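Long-range contacts in cobalamin biosynthesis protein (Agrobacterium tumefaciens, PDB 3BY5), which probably takes part in making the corrin ring of cobalamin (vitamin B12), in the manner of CbiG-type proteins: residues Val41-Thr46 / Ser66-Ala71; Glu73-Val78 / Ser99-Leu104; Ala105-Gly110 / Ala126-Ser131. One frame throughout, in Å; residues are numbered along the deposited sequence.

How the interactions relate
The three contacts form a compact triangle: the centre of interaction 2 lies about 11 Å from that of interaction 1 and about 10 Å from that of interaction 3, and interactions 1 and 3 are also about 11 Å apart. They follow one another along the chain without overlap. Interactions 1 and 3 reach the same mixed sheet, in its parallel part and on strand 123-129 respectively, while interactions 2 and 3 share helix 98-107. That helix, built largely of alanine here, is the common element: Ala102, Ala105 and Ala106 touch interaction 1, so sheet, helix 72-84 and helix 98-107 close on one core.

Interaction 1 (Val41-Thr46 / Ser66-Ala71); sequences VDYLAT and SLEIVA
A parallel strand pairing closes the beta-alpha-beta unit made of strand 43-46, helix 54-62 and strand 67-69, with the strand directions 21° apart. Four backbone bonds zip it up. Ser66 O takes the N-H of Leu44 at 3.0 Å, nearly along its C=O axis, and Leu44 O receives Glu68 N at 2.9 Å from a donor standing 32° above the carbonyl plane. The zip continues as Thr46 N gives to Glu68 O at 2.9 Å and Val70 N to Thr46 O, also at 2.9 Å. At the Asp42 end a water bridges the strands, donating to Asp42 O and accepting from Ser66 N.

On one face of the sheet lie Leu44, Thr46, Leu67 and Ile69. Leu67, its CG anti to the backbone N, reaches across with CD1 to within 3.7 Å of Leu44 CB. Thr46 and Ile69 run side by side in the same direction, with Thr46 CG2 3.8 Å from Ile69 CG1, while Thr46 OG1 is hydrogen-bonded to Ile15 O.

Tyr43 sends its ring obliquely across to the other strand. CE2 meets Ser66 CB at 3.6 Å, Ser66 O lies over one ring face, and the OH comes 3.2 Å from OE1 of Glu68, whose extended side chain turns its carboxylate plane 77° from the ring. OE1 of Glu68 of the second subunit makes a weak hydrogen bond with the same hydroxyl, so its single proton has two acceptors within reach.

Strand 11-17 flanks 43-46 on its far edge. Helix 98-107 packs on the face of Ala45 and Glu68 and helix 54-62 on that of Leu44 and Thr46, while strand 67-69 pairs antiparallel with the second subunit, carrying the sheet across the dimer.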
ATOM      1  N   VAL A  41       6.494 -13.498  -5.057  1.00 41.62           N
ATOM      2  CA  VAL A  41       5.934 -12.326  -4.392  1.00 38.74           C
ATOM      3  C   VAL A  41       4.928 -11.631  -5.305  1.00 39.67           C
ATOM      4  O   VAL A  41       5.231 -11.333  -6.461  1.00 42.67           O
ATOM      5  CB  VAL A  41       7.057 -11.330  -4.001  1.00 37.44           C
ATOM      6  CG1 VAL A  41       6.486 -10.107  -3.324  1.00 32.16           C
ATOM      7  CG2 VAL A  41       8.077 -12.005  -3.100  1.00 38.05           C
ATOM      8  N   ASP A  42       3.729 -11.386  -4.789  1.00 40.34           N
ATOM      9  CA  ASP A  42       2.724 -10.655  -5.552  1.00 42.78           C
ATOM     10  C   ASP A  42       2.312  -9.332  -4.908  1.00 41.81           C
ATOM     11  O   ASP A  42       1.441  -8.632  -5.420  1.00 41.21           O
ATOM     12  CB  ASP A  42       1.511 -11.539  -5.885  1.00 48.52           C
ATOM     13  CG  ASP A  42       1.132 -12.473  -4.756  1.00 53.85           C
ATOM     14  OD1 ASP A  42       0.880 -11.971  -3.643  1.00 64.33           O
ATOM     15  OD2 ASP A  42       1.075 -13.702  -4.986  1.00 52.13           O
ATOM     16  N   TYR A  43       2.979  -8.974  -3.811  1.00 40.44           N
ATOM     17  CA  TYR A  43       2.683  -7.740  -3.092  1.00 37.65           C
ATOM     18  C   TYR A  43       3.864  -7.320  -2.207  1.00 32.63           C
ATOM     19  O   TYR A  43       4.453  -8.147  -1.524  1.00 32.25           O
ATOM     20  CB  TYR A  43       1.415  -7.945  -2.255  1.00 43.56           C
ATOM     21  CG  TYR A  43       0.710  -6.685  -1.836  1.00 44.88           C
ATOM     22  CD1 TYR A  43       0.777  -6.247  -0.521  1.00 48.70           C
ATOM     23  CD2 TYR A  43      -0.038  -5.938  -2.746  1.00 46.81           C
ATOM     24  CE1 TYR A  43       0.133  -5.092  -0.116  1.00 49.18           C
ATOM     25  CE2 TYR A  43      -0.689  -4.775  -2.350  1.00 48.81           C
ATOM     26  CZ  TYR A  43      -0.596  -4.362  -1.029  1.00 48.33           C
ATOM     27  OH  TYR A  43      -1.226  -3.220  -0.601  1.00 48.59           O
ATOM     28  N   LEU A  44       4.216  -6.042  -2.233  1.00 30.15           N
ATOM     29  CA  LEU A  44       5.300  -5.520  -1.394  1.00 31.45           C
ATOM     30  C   LEU A  44       4.772  -4.674  -0.245  1.00 32.91           C
ATOM     31  O   LEU A  44       3.710  -4.066  -0.354  1.00 35.53           O
ATOM     32  CB  LEU A  44       6.278  -4.678  -2.217  1.00 30.63           C
ATOM     33  CG  LEU A  44       7.221  -5.351  -3.205  1.00 31.68           C
ATOM     34  CD1 LEU A  44       8.104  -4.297  -3.821  1.00 31.13           C
ATOM     35  CD2 LEU A  44       8.058  -6.415  -2.523  1.00 29.17           C
ATOM     36  N   ALA A  45       5.527  -4.629   0.851  1.00 33.93           N
ATOM     37  CA  ALA A  45       5.133  -3.863   2.037  1.00 34.09           C
ATOM     38  C   ALA A  45       6.333  -3.289   2.782  1.00 35.42           C
ATOM     39  O   ALA A  45       7.432  -3.844   2.730  1.00 33.54           O
ATOM     40  CB  ALA A  45       4.288  -4.711   2.972  1.00 29.63           C
ATOM     41  N   THR A  46       6.105  -2.176   3.477  1.00 33.58           N
ATOM     42  CA  THR A  46       7.160  -1.502   4.225  1.00 36.03           C
ATOM     43  C   THR A  46       6.624  -0.727   5.419  1.00 35.96           C
ATOM     44  O   THR A  46       5.429  -0.478   5.534  1.00 40.10           O
ATOM     45  CB  THR A  46       8.019  -0.568   3.316  1.00 35.56           C
ATOM     46  OG1 THR A  46       9.197  -0.160   4.020  1.00 41.67           O
ATOM     47  CG2 THR A  46       7.248   0.665   2.863  1.00 33.95           C
ATOM     48  N   SER A  66       2.668  -3.767  -6.306  1.00 37.86           N
ATOM     49  CA  SER A  66       2.136  -2.687  -5.483  1.00 37.36           C
ATOM     50  C   SER A  66       2.923  -2.617  -4.188  1.00 36.16           C
ATOM     51  O   SER A  66       3.496  -3.615  -3.757  1.00 37.65           O
ATOM     52  CB  SER A  66       0.653  -2.907  -5.182  1.00 37.43           C
ATOM     53  OG  SER A  66      -0.142  -2.661  -6.324  1.00 41.82           O
ATOM     54  N   LEU A  67       2.963  -1.437  -3.576  1.00 33.98           N
ATOM     55  CA  LEU A  67       3.635  -1.262  -2.296  1.00 29.26           C
ATOM     56  C   LEU A  67       2.662  -0.739  -1.257  1.00 29.28           C
ATOM     57  O   LEU A  67       1.923   0.192  -1.522  1.00 32.12           O
ATOM     58  CB  LEU A  67       4.821  -0.308  -2.439  1.00 24.53           C
ATOM     59  CG  LEU A  67       5.662  -0.033  -1.192  1.00 28.14           C
ATOM     60  CD1 LEU A  67       6.479  -1.253  -0.761  1.00 26.91           C
ATOM     61  CD2 LEU A  67       6.564   1.161  -1.435  1.00 30.08           C
ATOM     62  N   GLU A  68       2.647  -1.354  -0.081  1.00 30.79           N
ATOM     63  CA  GLU A  68       1.904  -0.790   1.036  1.00 34.10           C
ATOM     64  C   GLU A  68       2.855  -0.220   2.077  1.00 29.04           C
ATOM     65  O   GLU A  68       3.657  -0.940   2.659  1.00 28.24           O
ATOM     66  CB  GLU A  68       0.950  -1.809   1.663  1.00 32.53           C
ATOM     67  CG  GLU A  68       0.043  -1.195   2.726  1.00 41.01           C
ATOM     68  CD  GLU A  68      -0.951  -2.183   3.312  1.00 44.70           C
ATOM     69  OE1 GLU A  68      -1.422  -3.070   2.570  1.00 52.75           O
ATOM     70  OE2 GLU A  68      -1.281  -2.061   4.514  1.00 54.62           O
ATOM     71  N   ILE A  69       2.773   1.087   2.286  1.00 29.92           N
ATOM     72  CA  ILE A  69       3.512   1.738   3.359  1.00 30.94           C
ATOM     73  C   ILE A  69       2.600   1.729   4.582  1.00 33.09           C
ATOM     74  O   ILE A  69       1.678   2.540   4.696  1.00 34.42           O
ATOM     75  CB  ILE A  69       3.951   3.170   2.981  1.00 31.07           C
ATOM     76  CG1 ILE A  69       4.654   3.158   1.618  1.00 29.52           C
ATOM     77  CG2 ILE A  69       4.849   3.770   4.082  1.00 29.06           C
ATOM     78  CD1 ILE A  69       4.667   4.488   0.907  1.00 33.97           C
ATOM     79  N   VAL A  70       2.857   0.774   5.472  1.00 31.75           N
ATOM     80  CA  VAL A  70       1.981   0.475   6.597  1.00 32.05           C
ATOM     81  C   VAL A  70       2.191   1.484   7.723  1.00 33.95           C
ATOM     82  O   VAL A  70       3.320   1.695   8.151  1.00 36.86           O
ATOM     83  CB  VAL A  70       2.233  -0.965   7.111  1.00 30.09           C
ATOM     84  CG1 VAL A  70       1.299  -1.302   8.234  1.00 24.80           C
ATOM     85  CG2 VAL A  70       2.061  -1.968   5.987  1.00 28.67           C
ATOM     86  N   ALA A  71       1.102   2.105   8.180  1.00 35.63           N
ATOM     87  CA  ALA A  71       1.126   3.073   9.284  1.00 36.21           C
ATOM     88  C   ALA A  71       1.647   2.455  10.577  1.00 40.14           C
ATOM     89  O   ALA A  71       1.460   1.262  10.815  1.00 45.65           O
ATOM     90  CB  ALA A  71      -0.261   3.654   9.503  1.00 34.15           C
TER
HETATM   91  O   HOH W   1       1.098  -6.015  -6.736  1.00 33.08           O

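Interaction 2 (Glu73-Val78 / Ser99-Leu104); sequences ERLEAV and SEAAAL. With SO4 (sulfate ion), chain B.
Val78 carries much of this crossing of two helices, whose axes approach to 8.9 Å at 97°, almost perpendicular. Its CB points at the other helix and comes within 4.1 Å of Ala101 O. From there CG1, anti to the backbone N (chi1 163°), settles between the carbonyl of Ala101 and Leu104 CB, one turn on: it lies 3.6 Å from Ala101 O and 3.8 Å from Leu104 CB, the Leu104 side chain running obliquely past it. CG2 takes the other branch and touches Ala105 of helix 98-107, while also sitting over one face of the Arg74 guanidinium, toward its rim.

One turn earlier Leu75 makes the second apolar contact. Its CG is anti to the carbonyl carbon, and CD2 is laid against the backbone, 3.5 Å from Ala102 N, with Ala102 CB 3.9 Å away. The small alanine methyls let the branched side chains come down onto the helix backbone, and the contact is apolar and buried.

At the N-terminal end of helix 98-107, Ser99 OG donates to O1 of a sulfate ion at 2.6 Å, and Ser97 and Thr124 bind the same ion, which probably came from the crystallisation liquor. Leu75 also reaches Ala47, Pro48 and Val70. Helix 98-107 lies between helix 72-84 and strand 123-129, which Glu100, Ala103 and Leu104 touch.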
ATOM      1  N   GLU A  73       0.685   2.787  13.656  1.00 44.40           N
ATOM      2  CA  GLU A  73      -0.427   2.309  14.483  1.00 45.85           C
ATOM      3  C   GLU A  73      -0.815   0.889  14.119  1.00 43.97           C
ATOM      4  O   GLU A  73      -1.152   0.090  14.990  1.00 45.24           O
ATOM      5  CB  GLU A  73      -1.657   3.210  14.299  1.00 48.34           C
ATOM      6  CG  GLU A  73      -1.619   4.536  15.059  1.00 64.39           C
ATOM      7  CD  GLU A  73      -0.777   5.624  14.382  1.00 74.34           C
ATOM      8  OE1 GLU A  73      -0.607   6.703  14.998  1.00 76.08           O
ATOM      9  OE2 GLU A  73      -0.292   5.415  13.243  1.00 72.59           O
ATOM     10  N   ARG A  74      -0.769   0.598  12.822  1.00 41.83           N
ATOM     11  CA  ARG A  74      -1.125  -0.702  12.273  1.00 41.46           C
ATOM     12  C   ARG A  74      -0.001  -1.709  12.527  1.00 39.21           C
ATOM     13  O   ARG A  74      -0.264  -2.875  12.813  1.00 39.48           O
ATOM     14  CB  ARG A  74      -1.438  -0.558  10.776  1.00 42.69           C
ATOM     15  CG  ARG A  74      -1.918  -1.821  10.052  1.00 54.83           C
ATOM     16  CD  ARG A  74      -3.391  -2.131  10.288  1.00 65.60           C
ATOM     17  NE  ARG A  74      -3.585  -3.123  11.348  1.00 70.80           N
ATOM     18  CZ  ARG A  74      -3.721  -4.433  11.146  1.00 70.02           C
ATOM     19  NH1 ARG A  74      -3.688  -4.931   9.912  1.00 64.19           N
ATOM     20  NH2 ARG A  74      -3.894  -5.247  12.183  1.00 68.59           N
ATOM     21  N   LEU A  75       1.244  -1.245  12.433  1.00 37.16           N
ATOM     22  CA  LEU A  75       2.411  -2.064  12.736  1.00 33.50           C
ATOM     23  C   LEU A  75       2.417  -2.486  14.185  1.00 35.03           C
ATOM     24  O   LEU A  75       2.634  -3.660  14.488  1.00 38.86           O
ATOM     25  CB  LEU A  75       3.700  -1.301  12.457  1.00 33.78           C
ATOM     26  CG  LEU A  75       4.186  -1.102  11.024  1.00 36.67           C
ATOM     27  CD1 LEU A  75       5.472  -0.309  11.048  1.00 37.43           C
ATOM     28  CD2 LEU A  75       4.415  -2.420  10.350  1.00 33.73           C
ATOM     29  N   GLU A  76       2.183  -1.521  15.073  1.00 35.24           N
ATOM     30  CA  GLU A  76       2.106  -1.779  16.507  1.00 35.89           C
ATOM     31  C   GLU A  76       1.009  -2.789  16.859  1.00 34.60           C
ATOM     32  O   GLU A  76       1.232  -3.691  17.662  1.00 36.84           O
ATOM     33  CB  GLU A  76       1.907  -0.476  17.285  1.00 38.99           C
ATOM     34  CG  GLU A  76       3.162   0.397  17.408  1.00 52.20           C
ATOM     35  CD  GLU A  76       4.267  -0.214  18.271  1.00 64.04           C
ATOM     36  OE1 GLU A  76       3.968  -1.031  19.178  1.00 66.34           O
ATOM     37  OE2 GLU A  76       5.446   0.142  18.042  1.00 67.37           O
ATOM     38  N   ALA A  77      -0.156  -2.638  16.236  1.00 34.20           N
ATOM     39  CA  ALA A  77      -1.286  -3.546  16.426  1.00 35.79           C
ATOM     40  C   ALA A  77      -0.929  -4.983  16.078  1.00 36.84           C
ATOM     41  O   ALA A  77      -1.196  -5.890  16.858  1.00 40.97           O
ATOM     42  CB  ALA A  77      -2.476  -3.083  15.598  1.00 34.32           C
ATOM     43  N   VAL A  78      -0.309  -5.163  14.913  1.00 40.08           N
ATOM     44  CA  VAL A  78       0.121  -6.469  14.395  1.00 36.70           C
ATOM     45  C   VAL A  78       1.158  -7.120  15.303  1.00 37.65           C
ATOM     46  O   VAL A  78       1.033  -8.297  15.651  1.00 38.48           O
ATOM     47  CB  VAL A  78       0.637  -6.330  12.938  1.00 34.90           C
ATOM     48  CG1 VAL A  78       1.459  -7.525  12.500  1.00 31.96           C
ATOM     49  CG2 VAL A  78      -0.533  -6.151  12.012  1.00 37.39           C
ATOM     50  N   SER A  99      10.039  -5.291   9.462  1.00 33.68           N
ATOM     51  CA  SER A  99       9.702  -5.857   8.152  1.00 34.89           C
ATOM     52  C   SER A  99       8.707  -7.002   8.245  1.00 35.10           C
ATOM     53  O   SER A  99       7.870  -7.164   7.355  1.00 39.73           O
ATOM     54  CB  SER A  99      10.950  -6.365   7.436  1.00 36.16           C
ATOM     55  OG  SER A  99      12.020  -5.457   7.576  1.00 51.22           O
ATOM     56  N   GLU A 100       8.823  -7.804   9.304  1.00 33.51           N
ATOM     57  CA  GLU A 100       7.927  -8.931   9.535  1.00 33.42           C
ATOM     58  C   GLU A 100       6.523  -8.426   9.830  1.00 32.80           C
ATOM     59  O   GLU A 100       5.554  -8.908   9.254  1.00 36.43           O
ATOM     60  CB  GLU A 100       8.441  -9.815  10.675  1.00 32.02           C
ATOM     61  CG  GLU A 100       9.614 -10.711  10.291  1.00 33.90           C
ATOM     62  CD  GLU A 100      10.297 -11.371  11.486  1.00 39.14           C
ATOM     63  OE1 GLU A 100      10.073 -10.928  12.630  1.00 45.01           O
ATOM     64  OE2 GLU A 100      11.074 -12.332  11.285  1.00 44.55           O
ATOM     65  N   ALA A 101       6.436  -7.422  10.697  1.00 32.71           N
ATOM     66  CA  ALA A 101       5.167  -6.791  11.055  1.00 31.55           C
ATOM     67  C   ALA A 101       4.512  -6.033   9.897  1.00 31.94           C
ATOM     68  O   ALA A 101       3.290  -5.914   9.858  1.00 33.71           O
ATOM     69  CB  ALA A 101       5.358  -5.879  12.255  1.00 30.28           C
ATOM     70  N   ALA A 102       5.327  -5.523   8.968  1.00 34.68           N
ATOM     71  CA  ALA A 102       4.836  -4.849   7.753  1.00 29.63           C
ATOM     72  C   ALA A 102       4.234  -5.825   6.758  1.00 28.39           C
ATOM     73  O   ALA A 102       3.173  -5.560   6.203  1.00 32.64           O
ATOM     74  CB  ALA A 102       5.939  -4.042   7.102  1.00 27.34           C
ATOM     75  N   ALA A 103       4.922  -6.946   6.539  1.00 31.05           N
ATOM     76  CA  ALA A 103       4.454  -8.022   5.661  1.00 28.69           C
ATOM     77  C   ALA A 103       3.179  -8.661   6.184  1.00 30.80           C
ATOM     78  O   ALA A 103       2.289  -8.972   5.401  1.00 34.90           O
ATOM     79  CB  ALA A 103       5.524  -9.077   5.487  1.00 25.09           C
ATOM     80  N   LEU A 104       3.098  -8.846   7.502  1.00 32.17           N
ATOM     81  CA  LEU A 104       1.930  -9.451   8.136  1.00 30.87           C
ATOM     82  C   LEU A 104       0.739  -8.516   8.136  1.00 33.44           C
ATOM     83  O   LEU A 104      -0.395  -8.970   8.014  1.00 37.92           O
ATOM     84  CB  LEU A 104       2.242  -9.886   9.567  1.00 31.48           C
ATOM     85  CG  LEU A 104       3.090 -11.147   9.770  1.00 34.73           C
ATOM     86  CD1 LEU A 104       3.327 -11.384  11.251  1.00 32.24           C
ATOM     87  CD2 LEU A 104       2.454 -12.371   9.129  1.00 27.79           C
TER
HETATM   88  S   SO4 B 201      14.083  -5.509  10.032  0.50 42.26           S
HETATM   89  O1  SO4 B 201      13.376  -4.359   9.477  0.50 36.93           O
HETATM   90  O2  SO4 B 201      13.399  -6.743   9.668  0.50 41.99           O
HETATM   91  O3  SO4 B 201      15.443  -5.549   9.509  0.50 43.05           O
HETATM   92  O4  SO4 B 201      14.129  -5.394  11.486  0.50 44.61           O

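Interaction 3 (Ala105-Gly110 / Ala126-Ser131); sequences AAAGAG and AIAMTS
Thr130 OG1 is the best-held polar atom here, placed between the carbonyl of the last helical residue, Ala107, and that of Ala109 beyond it. It makes one weak hydrogen bond, to Ala107 O at 3.5 Å, and has Ala109 O as a second neighbour at 3.2 Å, so its single proton has two candidates. The torsion sets this up: OG1 is anti to the backbone N (chi1 -165°), which leaves CG2 in the crowded position between N and the carbonyl carbon.

Between those two carbonyls the chain leaves the helix at Gly108, whose backbone angles (phi 100°, psi -155°) would jam a CB against the preceding carbonyl O and so call for glycine. Further out, the poorly ordered Ser131 donates weakly from OG to Gly110 O at 3.3 Å. Toward the sheet the contact turns apolar, Ala107 CB meeting Ala128 CB at 4.4 Å.

A single methyl-to-methyl contact thus joins the last helical turn to strand 123-129, and beyond it hydroxyls face backbone carbonyls. Since Ala107 O belongs to the helix end, a hydroxyl there could at most slightly offset the partial negative charge, and the weak bonds imply a loose hold.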
ATOM      1  N   ALA A 105       0.996  -7.216   8.268  1.00 34.36           N
ATOM      2  CA  ALA A 105      -0.070  -6.214   8.239  1.00 31.45           C
ATOM      3  C   ALA A 105      -0.715  -6.124   6.868  1.00 32.41           C
ATOM      4  O   ALA A 105      -1.938  -6.069   6.755  1.00 35.02           O
ATOM      5  CB  ALA A 105       0.458  -4.867   8.650  1.00 31.74           C
ATOM      6  N   ALA A 106       0.118  -6.119   5.831  1.00 34.22           N
ATOM      7  CA  ALA A 106      -0.352  -6.039   4.457  1.00 33.71           C
ATOM      8  C   ALA A 106      -1.029  -7.328   4.014  1.00 36.01           C
ATOM      9  O   ALA A 106      -1.960  -7.291   3.219  1.00 41.99           O
ATOM     10  CB  ALA A 106       0.784  -5.702   3.536  1.00 34.28           C
ATOM     11  N   ALA A 107      -0.561  -8.434   4.544  1.00 37.28           N
ATOM     12  CA  ALA A 107      -1.126  -9.726   4.300  1.00 39.02           C
ATOM     13  C   ALA A 107      -2.456  -9.884   4.930  1.00 43.08           C
ATOM     14  O   ALA A 107      -3.344 -10.415   4.353  1.00 45.84           O
ATOM     15  CB  ALA A 107      -0.237 -10.760   4.792  1.00 35.32           C
ATOM     16  N   GLY A 108      -2.597  -9.424   6.143  1.00 47.40           N
ATOM     17  CA  GLY A 108      -3.903  -9.347   6.712  1.00 50.86           C
ATOM     18  C   GLY A 108      -4.115 -10.504   7.606  1.00 52.62           C
ATOM     19  O   GLY A 108      -3.191 -11.059   8.111  1.00 54.09           O
ATOM     20  N   ALA A 109      -5.356 -10.866   7.811  1.00 57.79           N
ATOM     21  CA  ALA A 109      -5.692 -11.833   8.820  1.00 58.03           C
ATOM     22  C   ALA A 109      -5.724 -13.120   8.106  1.00 57.35           C
ATOM     23  O   ALA A 109      -5.848 -13.130   6.905  1.00 59.35           O
ATOM     24  CB  ALA A 109      -7.017 -11.526   9.359  1.00 59.23           C
ATOM     25  N   GLY A 110      -5.622 -14.214   8.832  1.00 56.05           N
ATOM     26  CA  GLY A 110      -4.415 -14.572   9.528  1.00 54.56           C
ATOM     27  C   GLY A 110      -3.300 -15.034   8.631  1.00 54.17           C
ATOM     28  O   GLY A 110      -3.194 -16.176   8.288  1.00 57.24           O
ATOM     29  N   ALA A 126      11.179 -10.035   4.449  1.00 31.92           N
ATOM     30  CA  ALA A 126      10.335 -10.957   5.214  1.00 29.61           C
ATOM     31  C   ALA A 126       9.181 -11.431   4.348  1.00 30.96           C
ATOM     32  O   ALA A 126       8.469 -10.616   3.781  1.00 35.70           O
ATOM     33  CB  ALA A 126       9.798 -10.279   6.450  1.00 22.89           C
ATOM     34  N   ILE A 127       8.985 -12.740   4.246  1.00 31.41           N
ATOM     35  CA  ILE A 127       7.887 -13.263   3.430  1.00 32.72           C
ATOM     36  C   ILE A 127       6.741 -13.795   4.291  1.00 30.99           C
ATOM     37  O   ILE A 127       6.947 -14.636   5.164  1.00 28.92           O
ATOM     38  CB  ILE A 127       8.365 -14.321   2.381  1.00 34.75           C
ATOM     39  CG1 ILE A 127       9.265 -13.671   1.328  1.00 34.37           C
ATOM     40  CG2 ILE A 127       7.188 -14.968   1.649  1.00 31.44           C
ATOM     41  CD1 ILE A 127      10.734 -13.886   1.558  1.00 40.57           C
ATOM     42  N   ALA A 128       5.542 -13.273   4.040  1.00 32.82           N
ATOM     43  CA  ALA A 128       4.326 -13.768   4.675  1.00 36.04           C
ATOM     44  C   ALA A 128       3.349 -14.308   3.639  1.00 40.48           C
ATOM     45  O   ALA A 128       3.297 -13.817   2.517  1.00 38.14           O
ATOM     46  CB  ALA A 128       3.672 -12.676   5.494  1.00 32.58           C
HETATM   47  N   MSE A 129       2.591 -15.333   4.022  1.00 49.22           N
HETATM   48  CA  MSE A 129       1.486 -15.849   3.212  1.00 59.19           C
HETATM   49  C   MSE A 129       0.192 -15.793   3.999  1.00 58.80           C
HETATM   50  O   MSE A 129       0.191 -16.004   5.211  1.00 58.71           O
HETATM   51  CB  MSE A 129       1.752 -17.283   2.772  1.00 59.70           C
HETATM   52  CG  MSE A 129       2.199 -17.411   1.340  1.00 67.28           C
HETATM   53 SE   MSE A 129       3.485 -18.851   1.107  1.00 76.25          SE
HETATM   54  CE  MSE A 129       3.690 -18.818  -0.834  1.00 69.56           C
ATOM     55  N   THR A 130      -0.907 -15.516   3.308  1.00 63.57           N
ATOM     56  CA  THR A 130      -2.201 -15.365   3.965  1.00 67.69           C
ATOM     57  C   THR A 130      -3.048 -16.633   3.846  1.00 72.36           C
ATOM     58  O   THR A 130      -2.670 -17.565   3.136  1.00 72.02           O
ATOM     59  CB  THR A 130      -2.959 -14.122   3.442  1.00 66.50           C
ATOM     60  OG1 THR A 130      -4.039 -13.812   4.331  1.00 67.62           O
ATOM     61  CG2 THR A 130      -3.490 -14.347   2.034  1.00 66.30           C
ATOM     62  N   SER A 131      -4.180 -16.646   4.554  1.00 80.00           N
ATOM     63  CA  SER A 131      -5.107 -17.789   4.615  1.00 87.34           C
ATOM     64  C   SER A 131      -5.515 -18.368   3.252  1.00 90.69           C
ATOM     65  O   SER A 131      -5.543 -19.589   3.083  1.00 90.82           O
ATOM     66  CB  SER A 131      -6.362 -17.412   5.414  1.00 88.65           C
ATOM     67  OG  SER A 131      -6.030 -16.961   6.715  1.00 89.22           O
TER